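Local coordinates for D-isomer specific 2-hydroxyacid dehydrogenase family protein (Aeromonas salmonicida subsp. salmonicida, PDB 3HG7), which probably acts as an NAD-dependent oxidoreductase of the D-isomer specific 2-hydroxyacid dehydrogenase family, at residues H17-L22 with P286-A290; S69-S73 with I292-Y297; L241-R245 with L268-L274; M251-F257 with N273-H279. The protein carries 1 engineered substitution. The contacts are given in a common frame with arbitrary orientation. Residue numbers count along the deposited sequence, not the author numbering.

Contact 1. Residues H17-L22 with P286-A290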
loop_
_atom_site.group_PDB
_atom_site.type_symbol
_atom_site.label_atom_id
_atom_site.label_comp_id
_atom_site.label_asym_id
_atom_site.label_seq_id
_atom_site.Cartn_x
_atom_site.Cartn_y
_atom_site.Cartn_z
ATOM N N HIS A 17 -3.657 -6.572 20.693
ATOM C CA HIS A 17 -3.508 -5.122 20.687
ATOM C C HIS A 17 -4.894 -4.474 20.508
ATOM O O HIS A 17 -5.271 -3.588 21.268
ATOM C CB HIS A 17 -2.554 -4.700 19.564
ATOM C CG HIS A 17 -1.919 -3.353 19.759
ATOM N ND1 HIS A 17 -0.783 -2.953 19.077
ATOM C CD2 HIS A 17 -2.246 -2.325 20.579
ATOM C CE1 HIS A 17 -0.462 -1.724 19.450
ATOM N NE2 HIS A 17 -1.333 -1.323 20.366
ATOM N N TYR A 18 -5.659 -4.932 19.523
ATOM C CA TYR A 18 -7.022 -4.363 19.335
ATOM C C TYR A 18 -7.908 -4.495 20.570
ATOM O O TYR A 18 -8.675 -3.565 20.916
ATOM C CB TYR A 18 -7.717 -4.960 18.094
ATOM C CG TYR A 18 -7.127 -4.403 16.825
ATOM C CD1 TYR A 18 -7.130 -3.014 16.590
ATOM C CD2 TYR A 18 -6.583 -5.241 15.851
ATOM C CE1 TYR A 18 -6.543 -2.481 15.437
ATOM C CE2 TYR A 18 -6.025 -4.727 14.698
ATOM C CZ TYR A 18 -6.009 -3.341 14.491
ATOM O OH TYR A 18 -5.459 -2.797 13.335
ATOM N N GLU A 19 -7.860 -5.663 21.208
ATOM C CA GLU A 19 -8.707 -5.903 22.387
ATOM C C GLU A 19 -8.363 -4.940 23.522
ATOM O O GLU A 19 -9.273 -4.401 24.167
ATOM C CB GLU A 19 -8.595 -7.360 22.853
ATOM C CG GLU A 19 -9.429 -7.709 24.073
ATOM C CD GLU A 19 -9.366 -9.187 24.411
ATOM O OE1 GLU A 19 -8.253 -9.691 24.622
ATOM O OE2 GLU A 19 -10.432 -9.832 24.466
ATOM N N ARG A 20 -7.062 -4.756 23.757
ATOM C CA ARG A 20 -6.577 -3.814 24.764
ATOM C C ARG A 20 -7.067 -2.410 24.431
ATOM O O ARG A 20 -7.634 -1.743 25.285
ATOM C CB ARG A 20 -5.046 -3.834 24.860
ATOM C CG ARG A 20 -4.442 -2.698 25.682
ATOM C CD ARG A 20 -2.999 -2.979 26.080
ATOM N NE ARG A 20 -2.112 -3.110 24.933
ATOM C CZ ARG A 20 -1.779 -2.116 24.118
ATOM N NH1 ARG A 20 -2.283 -0.902 24.293
ATOM N NH2 ARG A 20 -0.949 -2.348 23.114
ATOM N N LEU A 21 -6.870 -1.979 23.195
ATOM C CA LEU A 21 -7.225 -0.615 22.791
ATOM C C LEU A 21 -8.721 -0.337 22.875
ATOM O O LEU A 21 -9.162 0.720 23.382
ATOM C CB LEU A 21 -6.743 -0.364 21.372
ATOM C CG LEU A 21 -5.248 -0.112 21.152
ATOM C CD1 LEU A 21 -4.917 -0.265 19.700
ATOM C CD2 LEU A 21 -4.908 1.304 21.684
ATOM N N LEU A 22 -9.494 -1.283 22.364
ATOM C CA LEU A 22 -10.959 -1.184 22.387
ATOM C C LEU A 22 -11.584 -1.271 23.778
ATOM O O LEU A 22 -12.620 -0.646 24.033
ATOM C CB LEU A 22 -11.567 -2.221 21.443
ATOM C CG LEU A 22 -11.990 -1.762 20.043
ATOM C CD1 LEU A 22 -11.319 -0.459 19.526
ATOM C CD2 LEU A 22 -11.824 -2.878 19.041
ATOM N N PRO A 286 -2.007 -0.798 14.890
ATOM C CA PRO A 286 -3.319 -0.918 15.543
ATOM C C PRO A 286 -3.768 0.374 16.211
ATOM O O PRO A 286 -4.952 0.687 16.166
ATOM C CB PRO A 286 -3.108 -2.025 16.580
ATOM C CG PRO A 286 -2.019 -2.864 15.983
ATOM C CD PRO A 286 -1.094 -1.900 15.275
ATOM N N ASP A 287 -2.834 1.135 16.789
ATOM C CA ASP A 287 -3.192 2.413 17.409
ATOM C C ASP A 287 -3.939 3.306 16.419
ATOM O O ASP A 287 -4.927 3.953 16.783
ATOM C CB ASP A 287 -1.962 3.136 17.992
ATOM C CG ASP A 287 -1.360 2.404 19.192
ATOM O OD1 ASP A 287 -0.620 1.419 18.985
ATOM O OD2 ASP A 287 -1.600 2.816 20.347
ATOM N N ASP A 288 -3.506 3.336 15.162
ATOM C CA ASP A 288 -4.183 4.199 14.194
ATOM C C ASP A 288 -5.452 3.596 13.618
ATOM O O ASP A 288 -6.422 4.312 13.361
ATOM C CB ASP A 288 -3.250 4.589 13.070
ATOM C CG ASP A 288 -2.188 5.572 13.526
ATOM O OD1 ASP A 288 -2.293 6.139 14.636
ATOM O OD2 ASP A 288 -1.252 5.794 12.764
ATOM N N VAL A 289 -5.437 2.283 13.424
ATOM C CA VAL A 289 -6.623 1.589 12.920
ATOM C C VAL A 289 -7.742 1.631 13.990
ATOM O O VAL A 289 -8.905 1.813 13.657
ATOM C CB VAL A 289 -6.306 0.126 12.501
ATOM C CG1 VAL A 289 -7.590 -0.619 12.073
ATOM C CG2 VAL A 289 -5.294 0.081 11.365
ATOM N N ALA A 290 -7.392 1.486 15.267
ATOM C CA ALA A 290 -8.408 1.506 16.324
ATOM C C ALA A 290 -9.091 2.858 16.398
ATOM O O ALA A 290 -10.289 2.945 16.672
ATOM C CB ALA A 290 -7.807 1.147 17.656
#

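Contact 2. Residues S69-S73 with I292-Y297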
loop_
_atom_site.group_PDB
_atom_site.type_symbol
_atom_site.label_atom_id
_atom_site.label_comp_id
_atom_site.label_asym_id
_atom_site.label_seq_id
_atom_site.Cartn_x
_atom_site.Cartn_y
_atom_site.Cartn_z
ATOM N N SER A 69 -23.583 -6.297 10.114
ATOM C CA SER A 69 -24.010 -4.988 9.643
ATOM C C SER A 69 -22.858 -4.141 9.124
ATOM O O SER A 69 -23.010 -3.359 8.151
ATOM C CB SER A 69 -24.645 -4.243 10.828
ATOM O OG SER A 69 -25.907 -4.831 11.093
ATOM N N TRP A 70 -21.726 -4.233 9.823
ATOM C CA TRP A 70 -20.528 -3.437 9.494
ATOM C C TRP A 70 -19.209 -4.198 9.766
ATOM O O TRP A 70 -18.960 -4.721 10.855
ATOM C CB TRP A 70 -20.556 -2.091 10.212
ATOM C CG TRP A 70 -19.288 -1.325 10.134
ATOM C CD1 TRP A 70 -18.486 -1.135 9.031
ATOM C CD2 TRP A 70 -18.640 -0.666 11.219
ATOM N NE1 TRP A 70 -17.393 -0.401 9.379
ATOM C CE2 TRP A 70 -17.453 -0.113 10.720
ATOM C CE3 TRP A 70 -18.940 -0.520 12.580
ATOM C CZ2 TRP A 70 -16.547 0.592 11.534
ATOM C CZ3 TRP A 70 -18.056 0.185 13.386
ATOM C CH2 TRP A 70 -16.874 0.744 12.854
ATOM N N PHE A 71 -18.387 -4.253 8.727
ATOM C CA PHE A 71 -17.055 -4.904 8.768
ATOM C C PHE A 71 -16.032 -3.809 8.505
ATOM O O PHE A 71 -16.009 -3.193 7.436
ATOM C CB PHE A 71 -17.021 -5.952 7.654
ATOM C CG PHE A 71 -15.719 -6.714 7.513
ATOM C CD1 PHE A 71 -14.604 -6.427 8.276
ATOM C CD2 PHE A 71 -15.622 -7.677 6.523
ATOM C CE1 PHE A 71 -13.371 -7.137 8.072
ATOM C CE2 PHE A 71 -14.425 -8.381 6.319
ATOM C CZ PHE A 71 -13.305 -8.084 7.100
ATOM N N GLN A 72 -15.219 -3.537 9.510
ATOM C CA GLN A 72 -14.057 -2.668 9.372
ATOM C C GLN A 72 -12.846 -3.551 9.051
ATOM O O GLN A 72 -12.388 -4.325 9.924
ATOM C CB GLN A 72 -13.780 -1.918 10.666
ATOM C CG GLN A 72 -12.482 -1.060 10.632
ATOM C CD GLN A 72 -12.579 0.090 9.660
ATOM O OE1 GLN A 72 -13.484 0.948 9.764
ATOM N NE2 GLN A 72 -11.658 0.121 8.687
ATOM N N SER A 73 -12.366 -3.448 7.817
ATOM C CA SER A 73 -11.094 -4.091 7.410
ATOM C C SER A 73 -9.902 -3.391 8.065
ATOM O O SER A 73 -9.901 -2.181 8.237
ATOM C CB SER A 73 -10.924 -4.088 5.887
ATOM O OG SER A 73 -9.601 -4.516 5.523
ATOM N N ILE A 292 -9.559 4.798 13.795
ATOM C CA ILE A 292 -10.500 4.765 12.653
ATOM C C ILE A 292 -11.772 4.005 13.023
ATOM O O ILE A 292 -12.888 4.460 12.731
ATOM C CB ILE A 292 -9.856 4.158 11.390
ATOM C CG1 ILE A 292 -8.804 5.128 10.823
ATOM C CG2 ILE A 292 -10.885 3.860 10.307
ATOM C CD1 ILE A 292 -7.932 4.500 9.712
ATOM N N PHE A 293 -11.579 2.875 13.687
ATOM C CA PHE A 293 -12.705 2.056 14.139
ATOM C C PHE A 293 -13.613 2.835 15.097
ATOM O O PHE A 293 -14.823 2.910 14.888
ATOM C CB PHE A 293 -12.251 0.744 14.782
ATOM C CG PHE A 293 -13.420 -0.060 15.337
ATOM C CD1 PHE A 293 -14.131 -0.932 14.516
ATOM C CD2 PHE A 293 -13.849 0.130 16.647
ATOM C CE1 PHE A 293 -15.233 -1.650 15.009
ATOM C CE2 PHE A 293 -14.973 -0.534 17.146
ATOM C CZ PHE A 293 -15.666 -1.442 16.328
ATOM N N VAL A 294 -13.042 3.433 16.134
ATOM C CA VAL A 294 -13.873 4.133 17.120
ATOM C C VAL A 294 -14.604 5.357 16.527
ATOM O O VAL A 294 -15.763 5.590 16.867
ATOM C CB VAL A 294 -13.041 4.490 18.385
ATOM C CG1 VAL A 294 -13.775 5.481 19.290
ATOM C CG2 VAL A 294 -12.675 3.214 19.124
ATOM N N ARG A 295 -13.964 6.108 15.629
ATOM C CA ARG A 295 -14.650 7.248 14.988
ATOM C C ARG A 295 -15.802 6.736 14.110
ATOM O O ARG A 295 -16.897 7.283 14.132
ATOM C CB ARG A 295 -13.678 8.163 14.192
ATOM C CG ARG A 295 -12.696 8.977 15.043
ATOM C CD ARG A 295 -11.900 10.022 14.205
ATOM N NE ARG A 295 -11.634 9.553 12.841
ATOM C CZ ARG A 295 -10.434 9.218 12.366
ATOM N NH1 ARG A 295 -10.318 8.787 11.112
ATOM N NH2 ARG A 295 -9.357 9.308 13.138
ATOM N N ASN A 296 -15.548 5.663 13.358
ATOM C CA ASN A 296 -16.586 5.035 12.546
ATOM C C ASN A 296 -17.689 4.415 13.394
ATOM O O ASN A 296 -18.854 4.440 13.010
ATOM C CB ASN A 296 -15.983 3.993 11.595
ATOM C CG ASN A 296 -15.731 4.546 10.182
ATOM O OD1 ASN A 296 -16.269 5.595 9.784
ATOM N ND2 ASN A 296 -14.944 3.811 9.409
ATOM N N TYR A 297 -17.329 3.881 14.556
ATOM C CA TYR A 297 -18.323 3.297 15.464
ATOM C C TYR A 297 -19.332 4.355 15.928
ATOM O O TYR A 297 -20.546 4.129 15.893
ATOM C CB TYR A 297 -17.640 2.620 16.660
ATOM C CG TYR A 297 -18.622 2.037 17.648
ATOM C CD1 TYR A 297 -19.218 0.806 17.417
ATOM C CD2 TYR A 297 -18.930 2.707 18.827
ATOM C CE1 TYR A 297 -20.120 0.275 18.325
ATOM C CE2 TYR A 297 -19.819 2.194 19.739
ATOM C CZ TYR A 297 -20.425 0.981 19.484
ATOM O OH TYR A 297 -21.324 0.444 20.383
#

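Contact 3. Residues L241-R245 with L268-L274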
loop_
_atom_site.group_PDB
_atom_site.type_symbol
_atom_site.label_atom_id
_atom_site.label_comp_id
_atom_site.label_asym_id
_atom_site.label_seq_id
_atom_site.Cartn_x
_atom_site.Cartn_y
_atom_site.Cartn_z
ATOM N N LEU A 241 11.326 -7.075 -16.120
ATOM C CA LEU A 241 12.546 -7.871 -16.083
ATOM C C LEU A 241 13.511 -7.550 -17.219
ATOM O O LEU A 241 14.681 -7.252 -16.993
ATOM C CB LEU A 241 12.149 -9.333 -16.169
ATOM C CG LEU A 241 12.706 -10.285 -15.133
ATOM C CD1 LEU A 241 11.612 -11.187 -14.653
ATOM C CD2 LEU A 241 13.824 -11.081 -15.708
ATOM N N THR A 242 13.006 -7.614 -18.452
ATOM C CA THR A 242 13.818 -7.365 -19.629
ATOM C C THR A 242 14.326 -5.930 -19.605
ATOM O O THR A 242 15.468 -5.680 -19.951
ATOM C CB THR A 242 13.033 -7.705 -20.926
ATOM O OG1 THR A 242 12.604 -9.078 -20.866
ATOM C CG2 THR A 242 13.913 -7.507 -22.168
ATOM N N ALA A 243 13.482 -4.999 -19.158
ATOM C CA ALA A 243 13.894 -3.596 -18.978
ATOM C C ALA A 243 15.124 -3.450 -18.077
ATOM O O ALA A 243 16.068 -2.725 -18.413
ATOM C CB ALA A 243 12.739 -2.772 -18.424
ATOM N N LEU A 244 15.093 -4.151 -16.937
ATOM C CA LEU A 244 16.186 -4.154 -15.966
ATOM C C LEU A 244 17.410 -4.902 -16.478
ATOM O O LEU A 244 18.532 -4.580 -16.105
ATOM C CB LEU A 244 15.720 -4.764 -14.619
ATOM C CG LEU A 244 14.727 -3.920 -13.825
ATOM C CD1 LEU A 244 14.091 -4.742 -12.700
ATOM C CD2 LEU A 244 15.430 -2.691 -13.279
ATOM N N ARG A 245 17.190 -5.899 -17.329
ATOM C CA ARG A 245 18.296 -6.683 -17.888
ATOM C C ARG A 245 19.053 -5.986 -19.043
ATOM O O ARG A 245 20.222 -6.285 -19.300
ATOM C CB ARG A 245 17.801 -8.068 -18.329
ATOM C CG ARG A 245 17.699 -9.075 -17.195
ATOM C CD ARG A 245 17.080 -10.389 -17.657
ATOM N NE ARG A 245 17.294 -11.458 -16.678
ATOM C CZ ARG A 245 16.628 -12.612 -16.646
ATOM N NH1 ARG A 245 15.677 -12.877 -17.541
ATOM N NH2 ARG A 245 16.909 -13.507 -15.707
ATOM N N LEU A 268 12.004 -12.942 -10.578
ATOM C CA LEU A 268 12.178 -11.650 -9.931
ATOM C C LEU A 268 13.214 -11.690 -8.803
ATOM O O LEU A 268 14.086 -10.825 -8.735
ATOM C CB LEU A 268 10.829 -11.116 -9.419
ATOM C CG LEU A 268 9.741 -10.854 -10.470
ATOM C CD1 LEU A 268 8.577 -10.129 -9.856
ATOM C CD2 LEU A 268 10.286 -10.063 -11.661
ATOM N N TRP A 269 13.133 -12.711 -7.951
ATOM C CA TRP A 269 14.019 -12.845 -6.792
ATOM C C TRP A 269 15.481 -12.616 -7.146
ATOM O O TRP A 269 16.181 -11.852 -6.467
ATOM C CB TRP A 269 13.872 -14.228 -6.145
ATOM C CG TRP A 269 12.541 -14.517 -5.451
ATOM C CD1 TRP A 269 11.533 -15.307 -5.918
ATOM C CD2 TRP A 269 12.114 -14.054 -4.155
ATOM N NE1 TRP A 269 10.502 -15.365 -5.006
ATOM C CE2 TRP A 269 10.832 -14.605 -3.916
ATOM C CE3 TRP A 269 12.687 -13.223 -3.179
ATOM C CZ2 TRP A 269 10.112 -14.349 -2.743
ATOM C CZ3 TRP A 269 11.966 -12.970 -2.008
ATOM C CH2 TRP A 269 10.697 -13.530 -1.805
ATOM N N GLY A 270 15.928 -13.266 -8.221
ATOM C CA GLY A 270 17.336 -13.289 -8.599
ATOM C C GLY A 270 17.918 -12.097 -9.345
ATOM O O GLY A 270 19.139 -11.978 -9.445
ATOM N N GLN A 271 17.059 -11.214 -9.853
ATOM C CA GLN A 271 17.484 -10.063 -10.669
ATOM C C GLN A 271 18.270 -9.048 -9.841
ATOM O O GLN A 271 17.726 -8.500 -8.885
ATOM C CB GLN A 271 16.253 -9.403 -11.311
ATOM C CG GLN A 271 16.566 -8.276 -12.313
ATOM C CD GLN A 271 17.488 -8.716 -13.443
ATOM O OE1 GLN A 271 17.437 -9.863 -13.893
ATOM N NE2 GLN A 271 18.339 -7.801 -13.902
ATOM N N PRO A 272 19.550 -8.778 -10.215
ATOM C CA PRO A 272 20.466 -7.994 -9.368
ATOM C C PRO A 272 20.027 -6.567 -9.035
ATOM O O PRO A 272 20.356 -6.068 -7.949
ATOM C CB PRO A 272 21.786 -8.010 -10.160
ATOM C CG PRO A 272 21.692 -9.231 -10.998
ATOM C CD PRO A 272 20.251 -9.334 -11.384
ATOM N N ASN A 273 19.300 -5.921 -9.943
ATOM C CA ASN A 273 18.851 -4.541 -9.753
ATOM C C ASN A 273 17.346 -4.470 -9.507
ATOM O O ASN A 273 16.673 -3.502 -9.869
ATOM C CB ASN A 273 19.283 -3.655 -10.943
ATOM C CG ASN A 273 18.843 -4.220 -12.272
ATOM O OD1 ASN A 273 18.382 -5.368 -12.357
ATOM N ND2 ASN A 273 18.981 -3.423 -13.327
ATOM N N LEU A 274 16.831 -5.506 -8.855
ATOM C CA LEU A 274 15.453 -5.530 -8.433
ATOM C C LEU A 274 15.503 -5.763 -6.927
ATOM O O LEU A 274 16.180 -6.670 -6.485
ATOM C CB LEU A 274 14.697 -6.693 -9.098
ATOM C CG LEU A 274 13.162 -6.656 -9.103
ATOM C CD1 LEU A 274 12.586 -7.828 -9.897
ATOM C CD2 LEU A 274 12.571 -6.686 -7.733
#

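Contact 4. Residues M251-F257 with N273-H279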
loop_
_atom_site.group_PDB
_atom_site.type_symbol
_atom_site.label_atom_id
_atom_site.label_comp_id
_atom_site.label_asym_id
_atom_site.label_seq_id
_atom_site.Cartn_x
_atom_site.Cartn_y
_atom_site.Cartn_z
ATOM N N MET A 251 16.924 0.674 -11.679
ATOM C CA MET A 251 16.593 -0.200 -10.562
ATOM C C MET A 251 15.092 -0.241 -10.418
ATOM O O MET A 251 14.400 0.703 -10.827
ATOM C CB MET A 251 17.220 0.339 -9.268
ATOM C CG MET A 251 18.761 0.187 -9.141
ATOM S SD MET A 251 19.340 -1.346 -8.358
ATOM C CE MET A 251 17.903 -1.726 -7.349
ATOM N N ALA A 252 14.577 -1.315 -9.816
ATOM C CA ALA A 252 13.169 -1.363 -9.430
ATOM C C ALA A 252 13.041 -1.788 -7.953
ATOM O O ALA A 252 13.774 -2.664 -7.504
ATOM C CB ALA A 252 12.421 -2.324 -10.300
ATOM N N VAL A 253 12.148 -1.134 -7.220
ATOM C CA VAL A 253 11.844 -1.517 -5.825
ATOM C C VAL A 253 10.378 -1.837 -5.778
ATOM O O VAL A 253 9.542 -0.946 -5.955
ATOM C CB VAL A 253 12.137 -0.355 -4.826
ATOM C CG1 VAL A 253 11.865 -0.784 -3.352
ATOM C CG2 VAL A 253 13.576 0.124 -4.984
ATOM N N LEU A 254 10.060 -3.098 -5.503
ATOM C CA LEU A 254 8.681 -3.539 -5.582
ATOM C C LEU A 254 8.222 -4.099 -4.260
ATOM O O LEU A 254 8.858 -5.010 -3.735
ATOM C CB LEU A 254 8.522 -4.630 -6.641
ATOM C CG LEU A 254 8.945 -4.385 -8.092
ATOM C CD1 LEU A 254 8.344 -5.493 -8.929
ATOM C CD2 LEU A 254 8.500 -3.021 -8.587
ATOM N N ASP A 255 7.133 -3.539 -3.733
ATOM C CA ASP A 255 6.555 -4.009 -2.473
ATOM C C ASP A 255 5.339 -4.916 -2.767
ATOM O O ASP A 255 4.899 -5.683 -1.918
ATOM C CB ASP A 255 6.140 -2.823 -1.594
ATOM C CG ASP A 255 5.737 -3.247 -0.197
ATOM O OD1 ASP A 255 6.488 -4.053 0.421
ATOM O OD2 ASP A 255 4.639 -2.824 0.253
ATOM N N VAL A 256 4.847 -4.846 -4.000
ATOM C CA VAL A 256 3.595 -5.538 -4.389
ATOM C C VAL A 256 3.767 -6.276 -5.709
ATOM O O VAL A 256 4.622 -5.926 -6.527
ATOM C CB VAL A 256 2.420 -4.568 -4.481
ATOM C CG1 VAL A 256 2.079 -4.034 -3.101
ATOM C CG2 VAL A 256 2.716 -3.423 -5.494
ATOM N N PHE A 257 2.962 -7.320 -5.902
ATOM C CA PHE A 257 3.222 -8.258 -6.982
ATOM C C PHE A 257 1.934 -8.813 -7.563
ATOM O O PHE A 257 0.904 -8.820 -6.884
ATOM C CB PHE A 257 4.132 -9.374 -6.478
ATOM C CG PHE A 257 5.444 -8.862 -5.963
ATOM C CD1 PHE A 257 6.497 -8.602 -6.853
ATOM C CD2 PHE A 257 5.611 -8.571 -4.607
ATOM C CE1 PHE A 257 7.707 -8.095 -6.389
ATOM C CE2 PHE A 257 6.807 -8.049 -4.140
ATOM C CZ PHE A 257 7.859 -7.824 -5.035
ATOM N N ASN A 273 19.300 -5.921 -9.943
ATOM C CA ASN A 273 18.851 -4.541 -9.753
ATOM C C ASN A 273 17.346 -4.470 -9.507
ATOM O O ASN A 273 16.673 -3.502 -9.869
ATOM C CB ASN A 273 19.283 -3.655 -10.943
ATOM C CG ASN A 273 18.843 -4.220 -12.272
ATOM O OD1 ASN A 273 18.382 -5.368 -12.357
ATOM N ND2 ASN A 273 18.981 -3.423 -13.327
ATOM N N LEU A 274 16.831 -5.506 -8.855
ATOM C CA LEU A 274 15.453 -5.530 -8.433
ATOM C C LEU A 274 15.503 -5.763 -6.927
ATOM O O LEU A 274 16.180 -6.670 -6.485
ATOM C CB LEU A 274 14.697 -6.693 -9.098
ATOM C CG LEU A 274 13.162 -6.656 -9.103
ATOM C CD1 LEU A 274 12.586 -7.828 -9.897
ATOM C CD2 LEU A 274 12.571 -6.686 -7.733
ATOM N N ILE A 275 14.792 -4.941 -6.166
ATOM C CA ILE A 275 14.711 -5.122 -4.723
ATOM C C ILE A 275 13.276 -5.496 -4.374
ATOM O O ILE A 275 12.322 -4.880 -4.856
ATOM C CB ILE A 275 15.162 -3.871 -3.961
ATOM C CG1 ILE A 275 16.684 -3.688 -4.127
ATOM C CG2 ILE A 275 14.681 -3.941 -2.481
ATOM C CD1 ILE A 275 17.199 -2.410 -3.618
ATOM N N ILE A 276 13.130 -6.469 -3.490
ATOM C CA ILE A 276 11.818 -7.008 -3.148
ATOM C C ILE A 276 11.544 -6.870 -1.660
ATOM O O ILE A 276 12.370 -7.252 -0.843
ATOM C CB ILE A 276 11.746 -8.505 -3.479
ATOM C CG1 ILE A 276 11.726 -8.731 -4.996
ATOM C CG2 ILE A 276 10.516 -9.147 -2.830
ATOM C CD1 ILE A 276 12.127 -10.117 -5.380
ATOM N N THR A 277 10.380 -6.339 -1.324
ATOM C CA THR A 277 9.918 -6.349 0.051
ATOM C C THR A 277 8.556 -7.048 0.120
ATOM O O THR A 277 7.753 -6.910 -0.801
ATOM C CB THR A 277 9.871 -4.939 0.647
ATOM O OG1 THR A 277 9.071 -4.062 -0.174
ATOM C CG2 THR A 277 11.288 -4.394 0.776
ATOM N N PRO A 278 8.277 -7.758 1.225
ATOM C CA PRO A 278 7.057 -8.605 1.264
ATOM C C PRO A 278 5.779 -7.857 1.630
ATOM O O PRO A 278 5.165 -8.135 2.666
ATOM C CB PRO A 278 7.409 -9.657 2.303
ATOM C CG PRO A 278 8.376 -8.944 3.256
ATOM C CD PRO A 278 9.165 -7.992 2.388
ATOM N N HIS A 279 5.381 -6.918 0.767
ATOM C CA HIS A 279 4.181 -6.118 0.967
ATOM C C HIS A 279 4.071 -5.559 2.392
ATOM O O HIS A 279 3.087 -5.793 3.096
ATOM C CB HIS A 279 2.938 -6.932 0.578
ATOM C CG HIS A 279 1.758 -6.092 0.201
ATOM N ND1 HIS A 279 0.602 -6.631 -0.317
ATOM C CD2 HIS A 279 1.566 -4.751 0.237
ATOM C CE1 HIS A 279 -0.265 -5.660 -0.560
ATOM N NE2 HIS A 279 0.296 -4.508 -0.240
#

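Contact 1. Residues H17-L22 with P286-A290
Where the first turn of one helix lies across the flank of another, a proline can act as the bump, as P286 does here. Its CB sits over the face of two rings at once, 3.7 Å from the centroid of the H17 imidazole and 4.0 Å from the centroid of the Y18 phenol, so that both contacts are CH-pi in character. H17 and Y18 thus diverge round the pyrrolidine ring as two walls of the hollow, and L21 closes it, its CD1 4.0 Å from CB of P286. Such packing is seen here in the domain that corresponds to the substrate-binding domain of D-2-hydroxyacid dehydrogenases, where the C-terminal helix 286-301 returns to the N-terminal part of the chain and lies next to helix 15-24. The local axes cross at -51° and approach to 9.8 Å. Small A290, one turn beyond P286, leaves a shallow dip for leucine methyls: CB of A290 is 3.8 Å from CD1 of L21 and 4.3 Å from CD1 of L22. The Y18 ring lies with its edge against V289 and A290, its OH 3.2 Å from CB of V289, while L22 and V289 also rest on M52 of strand 50-53. At the more open side, NE2 of H17 approaches OD1 of D287 to 3.2 Å.

Contact 2. Residues S69-S73 with I292-Y297
Helix-on-sheet packing of a Rossmann-like, flavodoxin-type domain, probably the substrate-binding one as in relatives, is exemplified here: helix 286-301 covers one face of the five-stranded parallel sheet, its 292-297 turns running nearly antiparallel to strand 70-73 (156°). Alternation along the strand points W70 and Q72 at the helix and F71 away from it. The t rotamer of W70 lays the indole along the helix surface, bringing CZ2 to 3.4 Å from CB of N296 and setting the six-membered ring nearly parallel to F293, at 10°, but slid so far that the two hardly overlap (centroids 5.0 Å apart). F293 is itself t, which carries its ring back to the strand, where CD1 lies 4.0 Å from CB of Q72. T93 of strand 91-93 hydrogen-bonds through OG1 to W70 NE1 and Q72 OE1, while N296 OD1 bonds to the backbone N of D307. With chi2 in p, Q72 bends its amide so that OE1 accepts from N296 ND2 at 3.2 Å while NE2 donates to O of S73 at 2.9 Å.

Contact 3. Residues L241-R245 with L268-L274
L244 projects from the last turn of helix 237-245 over the side chains of Q271 and N273, its CB 3.5 Å from OD1 of N273 and 4.1 Å from NE2 of Q271, while its CD1 reaches CB of L274 at 4.1 Å. One turn earlier, L241 CD1 meets L268 CD2 at 3.5 Å, although the CA-to-CB bond of L268 points away from the helix. The loop that supplies these partners is shaped by two type I beta turns, L268 to Q271 and Q271 to L274, which lead into the edge strand 274-276 of the NAD-binding Rossmann domain. Carbonyls of a helix's last turn lack main-chain partners within the helix, and here a side-chain amide serves one: ND2 of N273 donates to O of L244 at 3.0 Å and also bonds to O of G250, just ahead of strand 251-254. Its other end, OD1, accepts from NE2 of Q271 at 2.9 Å. R245 lies over the outer side, NE 3.2 Å from OE1 of Q271. The one clear hydrogen bond between the segments thus joins an uncharged amide to a backbone carbonyl beside packed leucines, so the contact combines a directional bond with close apolar fit, without a salt bridge.

Contact 4. Residues M251-F257 with N273-H279
Alanine, valine, leucine and isoleucine side chains form the apolar centre of this pair of parallel strands, the last two of the Rossmann-fold sheet in the NAD-binding domain, with 274-276 at its edge. A252, L254, L274 and I276 share one face; A252 and L254 also touch L240 of helix 237-245. On the other, V253 CG1 lies 4.3 Å from I275 CG2, and at the end of the pair M251 CE reaches I275 CD1 at 3.9 Å. Between the faces runs the parallel pattern of alternating bonds: A252 N to N273 O (3.0 Å), I275 N to A252 O (2.8 Å), L254 N to I275 O (3.0 Å) and T277 N to L254 O (3.1 Å). Past the strands, F257 CZ meets CG2 of I276 at 3.7 Å. V256 CG1 lies 3.6 Å from the centroid of the H279 imidazole, over its face; ND1 of that ring bonds to E260. At the polar edge, T277 OG1, also paired with Y106 OH, donates to D255 OD1 at 2.7 Å.

How the contacts relate
Followed from the N terminus, the chain opens contact 1 at helix 15-24 and contact 2 at strand 70-73, then leaves for the NAD-binding domain before either is closed. There helix 237-245 opens contact 3 and strand 251-254 opens contact 4; the incoming loop and strand complete both, sharing N273 and L274, so these two cross, and both are nested within the larger loops. Helix 286-301 finally returns to the first domain and closes contacts 1 and 2, which cross and touch through L22 against F293 and V294. The long closures therefore tie the C-terminal helix to the N-terminal domain, whereas the short ones, with centres 29 to 41 Å from theirs, finish one edge of the NAD-binding sheet.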